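Local coordinates for protein tRNA (adenine(58)-N(1))-methyltransferase TrmI (Thermus thermophilus, PDB 2PWY) that catalyses the S-adenosyl-L-methionine-dependent formation of N(1)-methyladenosine at position 58 of tRNA and is required for cell growth at extreme temperatures, at residues 220-225 and 247-252; 179-184 and 209-214; 97-102 and 164-169. All blocks are in the same frame, centred on the assembly; numbering follows the deposited sequence.

Contact 1 (220-225 and 247-252); sequences RVLEVG and AFLVAL
The antiparallel end of the class I methyltransferase sheet is built here, where strand 248-254, inserted beside 192-198, takes 216-232 as its other neighbour. The short strand segments run 4.7 Å apart at 162°, and four backbone bonds fix the register. Around the hydrogen-bonded pair Arg220/Ala251, Ala251 N reaches Arg220 O at 2.8 Å from above the carbonyl plane, while the longer return bond from Arg220 N lies on a lone pair of Ala251 O. At the pair Leu222/Leu249 the bond from Leu249 N to Leu222 O is also 2.8 Å and nearly straight, directed almost along the C=O axis. Beyond it the direct ladder gives way to a water, which accepts from Val224 N and donates to Ala247 O.

On the face of Leu222 and Leu249, CD1 of Leu249 is the meeting point: it lies 4.1 Å from Leu222 CD1 and 3.9 Å from Val224 CG2, the chains crossing obliquely. Leu222 holds its CG in the crowded position between backbone N and carbonyl carbon (chi1 64°), and from there its CD1 meets Leu249. The other face carries Val221, Val250, Glu223 and Phe248. Glu223 lies alongside Phe248, with Glu223 CG 3.5 Å from Phe248 CE1 and the carboxylate and ring planes 66° apart. That buried carboxylate is satisfied across interfaces, by Trp229 of the second subunit and Arg227 of the third; Arg220 likewise pairs with Glu228 and Glu67 of the second.

Residues 222-225 also form an antiparallel ladder with the second subunit, so the sheet continues between chains. Within the chain, helix 82-91 packs on Leu249 and Val224, whereas helix 201-211 covers Phe248 and Val250 on the other face.

Contact 2 (179-184 and 209-214); sequences KVLEKA and RAAEAH
Leu181, in the first turn of helix 181-187, carries most of this meeting with the C-terminal end of helix 201-211, two helices of the Rossmann-like methyltransferase domain. Its CB stands over one face of the His214 ring, 3.7 Å from the ring centroid and only 14° off the normal, which defines a CH-pi contact. The side chain then crosses the histidine at about a right angle. With CG anti to the carbonyl carbon (chi1 -74°) and CD1 continuing away from CA, the chain leads past the ring toward the neighbouring helix. Leu181 CD1 still lies 3.7 Å from His214 CD2, and it also packs on Ala210 CB at 4.1 Å and on Ala211 CB at 4.2 Å. The other methyl, Leu181 CD2, reaches Leu252 CD1 of the sheet at 4.2 Å.

His214 is brought back to this position by a type I turn from Ala211 to His214, closed by the bond from His214 N to Ala211 O. The next residue after Leu181, Glu182, adds its CB, near CE1 of the ring; no hydrogen bond crosses the contact. Val180, the N-cap residue before helix 181-187, touches the bound S-adenosyl-L-homocysteine, so the packing begins one residue beyond the ligand pocket. At the imidazole's other end, His214 CE1 lies 3.7 Å from Glu182 N, oblique to the ring.

Contact 3 (97-102 and 164-169); sequences GMRVLE and EAAYDG
The two backbones run 83° apart by their end-to-end directions and meet through Arg99 O, which accepts from Asp168 N at 2.7 Å almost along its C=O axis, and through Leu101 N, which donates to Gly169 O at 3.1 Å. Between these bonds the chain turns a corner at Asp168. The Asp168 side chain completes the grip: with CG anti to the carbonyl carbon, OD2 receives Arg99 N at 2.8 Å through its anti lone pair. Met98 lies against this carboxylate, CG 3.6 Å from OD2. The other oxygen, OD1, forms a salt bridge with Lys189, so the charge of Asp168 is probably well compensated.

These residues enter the central parallel strands of the class I methyltransferase fold, 99-103 beside 167-173, which lead toward the S-adenosyl-L-methionine site: Glu102, next along the first strand, packs on Leu110, and Asp173 ends the second.

Arg99 bends at chi3 (87°) to bring its guanidinium over a face of Tyr167. CZ is 4.9 Å from the ring centroid and 25° off its normal, a cation-pi arrangement, while NH1 also bonds to Ala166 O at 3.1 Å, nearly in the guanidinium plane but well above the carbonyl plane. A water accepts from NH2 and makes a weak bond to the tyrosine hydroxyl, whose stronger partner is Glu125. Leu101 occupies the opposite ring face: CD1 stands 4.3 Å above its plane, toward the rim, and CB approaches Tyr167 CD1.

From the N terminus, contact 3 comes first: it joins strand 99-103 to strand 167-173, closing a loop that includes helices 109-118 and 131-144. The chain then passes from strand 167-173 into helix 181-187, where contact 2 closes a second loop, through strand 192-198, on the end of helix 201-211. Strand 216-232 follows that helix and opens contact 1, whose loop returns through 235-243 to strand 248-254. The three loops lie in series, neither nesting nor crossing. Contacts 1 and 3 belong to one mixed sheet, their centres about 20 Å apart. Contact 2 meets contact 1 through Leu252 CD1, 3.9 Å from Ala211 CB.

Contact 1 (220-225 and 247-252)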
loop_
_atom_site.group_PDB
_atom_site.type_symbol
_atom_site.label_atom_id
_atom_site.label_comp_id
_atom_site.label_asym_id
_atom_site.label_seq_id
_atom_site.Cartn_x
_atom_site.Cartn_y
_atom_site.Cartn_z
ATOM N N ARG A 220 -13.340 -13.976 -2.674
ATOM C CA ARG A 220 -12.297 -12.976 -2.388
ATOM C C ARG A 220 -10.954 -13.397 -2.938
ATOM O O ARG A 220 -10.580 -14.573 -2.913
ATOM C CB ARG A 220 -12.083 -12.762 -0.877
ATOM C CG ARG A 220 -13.324 -12.674 -0.029
ATOM C CD ARG A 220 -13.873 -11.244 0.022
ATOM N NE ARG A 220 -13.144 -10.354 0.937
ATOM C CZ ARG A 220 -13.354 -10.271 2.254
ATOM N NH1 ARG A 220 -14.249 -11.048 2.859
ATOM N NH2 ARG A 220 -12.656 -9.411 2.977
ATOM N N VAL A 221 -10.229 -12.404 -3.436
ATOM C CA VAL A 221 -8.802 -12.516 -3.650
ATOM C C VAL A 221 -8.214 -11.264 -3.010
ATOM O O VAL A 221 -8.552 -10.146 -3.396
ATOM C CB VAL A 221 -8.426 -12.590 -5.133
ATOM C CG1 VAL A 221 -6.879 -12.483 -5.296
ATOM C CG2 VAL A 221 -8.957 -13.882 -5.768
ATOM N N LEU A 222 -7.371 -11.440 -2.001
ATOM C CA LEU A 222 -6.826 -10.258 -1.342
ATOM C C LEU A 222 -5.385 -10.386 -0.896
ATOM O O LEU A 222 -4.843 -11.496 -0.807
ATOM C CB LEU A 222 -7.729 -9.806 -0.194
ATOM C CG LEU A 222 -7.924 -10.744 0.995
ATOM C CD1 LEU A 222 -6.840 -10.466 1.981
ATOM C CD2 LEU A 222 -9.277 -10.493 1.648
ATOM N N GLU A 223 -4.779 -9.226 -0.660
ATOM C CA GLU A 223 -3.454 -9.115 -0.079
ATOM C C GLU A 223 -3.578 -8.397 1.253
ATOM O O GLU A 223 -4.120 -7.279 1.326
ATOM C CB GLU A 223 -2.536 -8.261 -0.958
ATOM C CG GLU A 223 -2.389 -8.687 -2.381
ATOM C CD GLU A 223 -1.633 -7.649 -3.174
ATOM O OE1 GLU A 223 -2.154 -7.190 -4.213
ATOM O OE2 GLU A 223 -0.525 -7.270 -2.727
ATOM N N VAL A 224 -3.069 -9.037 2.297
ATOM C CA VAL A 224 -3.016 -8.447 3.623
ATOM C C VAL A 224 -1.702 -7.684 3.752
ATOM O O VAL A 224 -0.631 -8.206 3.426
ATOM C CB VAL A 224 -3.131 -9.538 4.733
ATOM C CG1 VAL A 224 -3.009 -8.935 6.119
ATOM C CG2 VAL A 224 -4.459 -10.297 4.610
ATOM N N GLY A 225 -1.797 -6.437 4.197
ATOM C CA GLY A 225 -0.622 -5.649 4.526
ATOM C C GLY A 225 -0.726 -5.150 5.949
ATOM O O GLY A 225 -1.771 -4.611 6.358
ATOM N N ALA A 247 1.876 -13.629 0.621
ATOM C CA ALA A 247 1.001 -14.393 -0.251
ATOM C C ALA A 247 -0.347 -13.713 -0.448
ATOM O O ALA A 247 -0.727 -12.828 0.320
ATOM C CB ALA A 247 0.788 -15.814 0.308
ATOM N N PHE A 248 -1.049 -14.143 -1.492
ATOM C CA PHE A 248 -2.440 -13.811 -1.695
ATOM C C PHE A 248 -3.314 -14.782 -0.928
ATOM O O PHE A 248 -2.943 -15.941 -0.761
ATOM C CB PHE A 248 -2.770 -13.916 -3.182
ATOM C CG PHE A 248 -1.948 -13.004 -4.027
ATOM C CD1 PHE A 248 -2.354 -11.694 -4.221
ATOM C CD2 PHE A 248 -0.751 -13.437 -4.594
ATOM C CE1 PHE A 248 -1.581 -10.810 -4.982
ATOM C CE2 PHE A 248 0.021 -12.566 -5.379
ATOM C CZ PHE A 248 -0.389 -11.258 -5.557
ATOM N N LEU A 249 -4.472 -14.298 -0.483
ATOM C CA LEU A 249 -5.494 -15.161 0.110
ATOM C C LEU A 249 -6.660 -15.270 -0.858
ATOM O O LEU A 249 -7.158 -14.256 -1.371
ATOM C CB LEU A 249 -5.981 -14.599 1.456
ATOM C CG LEU A 249 -4.935 -14.331 2.543
ATOM C CD1 LEU A 249 -5.616 -13.905 3.830
ATOM C CD2 LEU A 249 -4.096 -15.558 2.775
ATOM N N VAL A 250 -7.093 -16.498 -1.110
ATOM C CA VAL A 250 -8.193 -16.779 -2.030
ATOM C C VAL A 250 -9.312 -17.474 -1.242
ATOM O O VAL A 250 -9.090 -18.556 -0.677
ATOM C CB VAL A 250 -7.740 -17.695 -3.196
ATOM C CG1 VAL A 250 -8.916 -17.976 -4.120
ATOM C CG2 VAL A 250 -6.568 -17.063 -3.983
ATOM N N ALA A 251 -10.490 -16.847 -1.198
ATOM C CA ALA A 251 -11.636 -17.385 -0.463
ATOM C C ALA A 251 -12.684 -17.884 -1.451
ATOM O O ALA A 251 -13.092 -17.160 -2.365
ATOM C CB ALA A 251 -12.259 -16.325 0.465
ATOM N N LEU A 252 -13.114 -19.124 -1.256
ATOM C CA LEU A 252 -14.183 -19.726 -2.052
ATOM C C LEU A 252 -15.331 -20.068 -1.127
ATOM O O LEU A 252 -15.090 -20.504 0.003
ATOM C CB LEU A 252 -13.682 -21.027 -2.711
ATOM C CG LEU A 252 -12.366 -20.967 -3.503
ATOM C CD1 LEU A 252 -11.964 -22.383 -3.936
ATOM C CD2 LEU A 252 -12.521 -20.074 -4.695
HETATM O O HOH W 1 -2.229 -11.701 2.212
#

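Contact 2 (179-184 and 209-214)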
loop_
_atom_site.group_PDB
_atom_site.type_symbol
_atom_site.label_atom_id
_atom_site.label_comp_id
_atom_site.label_asym_id
_atom_site.label_seq_id
_atom_site.Cartn_x
_atom_site.Cartn_y
_atom_site.Cartn_z
ATOM N N LYS A 179 -5.375 -29.661 -6.510
ATOM C CA LYS A 179 -5.371 -31.116 -6.318
ATOM C C LYS A 179 -6.244 -31.625 -5.171
ATOM O O LYS A 179 -6.591 -32.806 -5.137
ATOM C CB LYS A 179 -3.945 -31.631 -6.140
ATOM C CG LYS A 179 -3.080 -31.499 -7.379
ATOM C CD LYS A 179 -1.771 -32.260 -7.187
ATOM C CE LYS A 179 -0.779 -31.994 -8.302
ATOM N NZ LYS A 179 -1.393 -31.974 -9.647
ATOM N N VAL A 180 -6.590 -30.743 -4.229
ATOM C CA VAL A 180 -7.360 -31.131 -3.035
ATOM C C VAL A 180 -8.790 -30.569 -3.030
ATOM O O VAL A 180 -9.520 -30.704 -2.036
ATOM C CB VAL A 180 -6.609 -30.777 -1.695
ATOM C CG1 VAL A 180 -5.228 -31.393 -1.672
ATOM C CG2 VAL A 180 -6.525 -29.257 -1.459
ATOM N N LEU A 181 -9.188 -29.941 -4.133
ATOM C CA LEU A 181 -10.504 -29.290 -4.214
ATOM C C LEU A 181 -11.664 -30.290 -4.172
ATOM O O LEU A 181 -12.720 -30.005 -3.619
ATOM C CB LEU A 181 -10.616 -28.426 -5.466
ATOM C CG LEU A 181 -9.845 -27.100 -5.465
ATOM C CD1 LEU A 181 -10.070 -26.386 -6.790
ATOM C CD2 LEU A 181 -10.231 -26.194 -4.275
ATOM N N GLU A 182 -11.477 -31.453 -4.780
ATOM C CA GLU A 182 -12.497 -32.498 -4.723
ATOM C C GLU A 182 -12.761 -32.922 -3.259
ATOM O O GLU A 182 -13.910 -32.964 -2.799
ATOM C CB GLU A 182 -12.064 -33.690 -5.572
ATOM C CG GLU A 182 -13.122 -34.809 -5.630
ATOM C CD GLU A 182 -12.678 -35.986 -6.481
ATOM O OE1 GLU A 182 -12.039 -35.775 -7.537
ATOM O OE2 GLU A 182 -12.974 -37.134 -6.095
ATOM N N LYS A 183 -11.691 -33.218 -2.536
ATOM C CA LYS A 183 -11.804 -33.597 -1.128
ATOM C C LYS A 183 -12.360 -32.448 -0.275
ATOM O O LYS A 183 -13.237 -32.664 0.577
ATOM C CB LYS A 183 -10.445 -34.063 -0.595
ATOM C CG LYS A 183 -10.496 -34.777 0.743
ATOM C CD LYS A 183 -11.223 -36.121 0.673
ATOM C CE LYS A 183 -10.498 -37.112 -0.219
ATOM N NZ LYS A 183 -11.020 -38.494 -0.096
ATOM N N ALA A 184 -11.854 -31.230 -0.502
ATOM C CA ALA A 184 -12.356 -30.047 0.221
ATOM C C ALA A 184 -13.839 -29.777 -0.030
ATOM O O ALA A 184 -14.567 -29.458 0.903
ATOM C CB ALA A 184 -11.521 -28.801 -0.125
ATOM N N ARG A 209 -9.326 -20.830 -11.847
ATOM C CA ARG A 209 -9.788 -21.644 -12.984
ATOM C C ARG A 209 -10.162 -23.061 -12.545
ATOM O O ARG A 209 -11.223 -23.568 -12.923
ATOM C CB ARG A 209 -8.740 -21.666 -14.102
ATOM N N ALA A 210 -9.326 -23.680 -11.711
ATOM C CA ALA A 210 -9.579 -25.040 -11.214
ATOM C C ALA A 210 -10.876 -25.145 -10.404
ATOM O O ALA A 210 -11.590 -26.140 -10.500
ATOM C CB ALA A 210 -8.401 -25.531 -10.392
ATOM N N ALA A 211 -11.182 -24.103 -9.629
ATOM C CA ALA A 211 -12.381 -24.088 -8.785
ATOM C C ALA A 211 -13.664 -24.035 -9.614
ATOM O O ALA A 211 -14.740 -24.358 -9.110
ATOM C CB ALA A 211 -12.317 -22.932 -7.815
ATOM N N GLU A 212 -13.545 -23.644 -10.883
ATOM C CA GLU A 212 -14.690 -23.662 -11.798
ATOM C C GLU A 212 -15.124 -25.077 -12.202
ATOM O O GLU A 212 -16.150 -25.242 -12.868
ATOM C CB GLU A 212 -14.415 -22.780 -13.020
ATOM C CG GLU A 212 -14.403 -21.295 -12.665
ATOM C CD GLU A 212 -13.817 -20.418 -13.746
ATOM O OE1 GLU A 212 -13.675 -20.890 -14.896
ATOM O OE2 GLU A 212 -13.520 -19.246 -13.437
ATOM N N ALA A 213 -14.351 -26.087 -11.793
ATOM C CA ALA A 213 -14.709 -27.489 -12.010
ATOM C C ALA A 213 -15.288 -28.143 -10.744
ATOM O O ALA A 213 -15.494 -29.367 -10.688
ATOM C CB ALA A 213 -13.496 -28.265 -12.525
ATOM N N HIS A 214 -15.561 -27.323 -9.729
ATOM C CA HIS A 214 -16.035 -27.818 -8.435
ATOM C C HIS A 214 -17.175 -26.954 -7.903
ATOM O O HIS A 214 -17.363 -25.833 -8.382
ATOM C CB HIS A 214 -14.864 -27.847 -7.445
ATOM C CG HIS A 214 -13.737 -28.723 -7.887
ATOM N ND1 HIS A 214 -13.724 -30.084 -7.672
ATOM C CD2 HIS A 214 -12.600 -28.438 -8.566
ATOM C CE1 HIS A 214 -12.626 -30.601 -8.192
ATOM N NE2 HIS A 214 -11.920 -29.622 -8.731
#

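Contact 3 (97-102 and 164-169)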
loop_
_atom_site.group_PDB
_atom_site.type_symbol
_atom_site.label_atom_id
_atom_site.label_comp_id
_atom_site.label_asym_id
_atom_site.label_seq_id
_atom_site.Cartn_x
_atom_site.Cartn_y
_atom_site.Cartn_z
ATOM N N GLY A 97 -15.799 -24.167 18.874
ATOM C CA GLY A 97 -16.587 -25.380 18.687
ATOM C C GLY A 97 -16.584 -25.873 17.259
ATOM O O GLY A 97 -17.041 -26.994 16.981
ATOM N N MET A 98 -16.086 -25.044 16.339
ATOM C CA MET A 98 -16.079 -25.418 14.927
ATOM C C MET A 98 -15.017 -26.465 14.599
ATOM O O MET A 98 -14.067 -26.655 15.364
ATOM C CB MET A 98 -15.905 -24.187 14.042
ATOM C CG MET A 98 -17.185 -23.381 13.890
ATOM S SD MET A 98 -16.975 -21.982 12.777
ATOM C CE MET A 98 -18.550 -21.138 12.947
ATOM N N ARG A 99 -15.181 -27.101 13.441
ATOM C CA ARG A 99 -14.261 -28.133 12.963
ATOM C C ARG A 99 -13.657 -27.635 11.657
ATOM O O ARG A 99 -14.385 -27.363 10.700
ATOM C CB ARG A 99 -15.013 -29.445 12.758
ATOM C CG ARG A 99 -15.733 -29.917 14.009
ATOM C CD ARG A 99 -16.594 -31.153 13.760
ATOM N NE ARG A 99 -15.839 -32.402 13.898
ATOM C CZ ARG A 99 -15.485 -33.172 12.876
ATOM N NH1 ARG A 99 -15.817 -32.818 11.644
ATOM N NH2 ARG A 99 -14.809 -34.301 13.079
ATOM N N VAL A 100 -12.336 -27.494 11.637
ATOM C CA VAL A 100 -11.650 -26.942 10.473
ATOM C C VAL A 100 -10.644 -27.938 9.905
ATOM O O VAL A 100 -9.883 -28.555 10.647
ATOM C CB VAL A 100 -10.990 -25.566 10.797
ATOM C CG1 VAL A 100 -9.948 -25.676 11.932
ATOM C CG2 VAL A 100 -10.378 -24.944 9.542
ATOM N N LEU A 101 -10.665 -28.075 8.582
ATOM C CA LEU A 101 -9.745 -28.955 7.870
ATOM C C LEU A 101 -8.547 -28.130 7.411
ATOM O O LEU A 101 -8.718 -27.028 6.876
ATOM C CB LEU A 101 -10.455 -29.557 6.657
ATOM C CG LEU A 101 -9.714 -30.620 5.844
ATOM C CD1 LEU A 101 -9.471 -31.893 6.658
ATOM C CD2 LEU A 101 -10.524 -30.909 4.548
ATOM N N GLU A 102 -7.345 -28.673 7.603
ATOM C CA GLU A 102 -6.125 -27.977 7.212
ATOM C C GLU A 102 -5.164 -28.861 6.440
ATOM O O GLU A 102 -4.939 -30.011 6.813
ATOM C CB GLU A 102 -5.373 -27.436 8.447
ATOM C CG GLU A 102 -4.066 -26.726 8.069
ATOM C CD GLU A 102 -3.147 -26.390 9.251
ATOM O OE1 GLU A 102 -3.083 -27.158 10.239
ATOM O OE2 GLU A 102 -2.472 -25.334 9.174
ATOM N N GLU A 164 -18.589 -36.202 4.819
ATOM C CA GLU A 164 -19.149 -35.150 3.972
ATOM C C GLU A 164 -19.838 -34.047 4.788
ATOM O O GLU A 164 -20.584 -34.322 5.724
ATOM C CB GLU A 164 -20.133 -35.740 2.958
ATOM C CG GLU A 164 -20.821 -34.695 2.084
ATOM C CD GLU A 164 -21.677 -35.308 0.988
ATOM O OE1 GLU A 164 -22.673 -34.668 0.595
ATOM O OE2 GLU A 164 -21.368 -36.427 0.522
ATOM N N ALA A 165 -19.575 -32.799 4.409
ATOM C CA ALA A 165 -20.251 -31.644 5.017
ATOM C C ALA A 165 -20.111 -31.640 6.545
ATOM O O ALA A 165 -21.046 -31.264 7.267
ATOM C CB ALA A 165 -21.732 -31.594 4.594
ATOM N N ALA A 166 -18.944 -32.061 7.035
ATOM C CA ALA A 166 -18.684 -32.128 8.477
ATOM C C ALA A 166 -17.806 -30.983 8.979
ATOM O O ALA A 166 -17.676 -30.785 10.182
ATOM C CB ALA A 166 -18.072 -33.485 8.866
ATOM N N TYR A 167 -17.228 -30.226 8.051
ATOM C CA TYR A 167 -16.263 -29.179 8.401
ATOM C C TYR A 167 -16.812 -27.787 8.152
ATOM O O TYR A 167 -17.497 -27.533 7.146
ATOM C CB TYR A 167 -14.951 -29.400 7.642
ATOM C CG TYR A 167 -14.298 -30.706 8.039
ATOM C CD1 TYR A 167 -13.337 -30.741 9.052
ATOM C CD2 TYR A 167 -14.699 -31.920 7.456
ATOM C CE1 TYR A 167 -12.753 -31.951 9.455
ATOM C CE2 TYR A 167 -14.119 -33.135 7.837
ATOM C CZ TYR A 167 -13.144 -33.135 8.835
ATOM O OH TYR A 167 -12.574 -34.324 9.213
ATOM N N ASP A 168 -16.482 -26.895 9.082
ATOM C CA ASP A 168 -16.974 -25.528 9.086
ATOM C C ASP A 168 -16.104 -24.586 8.248
ATOM O O ASP A 168 -16.510 -23.457 7.956
ATOM C CB ASP A 168 -17.108 -25.023 10.521
ATOM C CG ASP A 168 -18.081 -25.864 11.327
ATOM O OD1 ASP A 168 -19.297 -25.846 11.007
ATOM O OD2 ASP A 168 -17.627 -26.583 12.248
ATOM N N GLY A 169 -14.946 -25.079 7.830
ATOM C CA GLY A 169 -13.997 -24.272 7.057
ATOM C C GLY A 169 -12.890 -25.182 6.587
ATOM O O GLY A 169 -12.676 -26.263 7.164
HETATM O O HOH W 2 -15.494 -35.528 10.716
#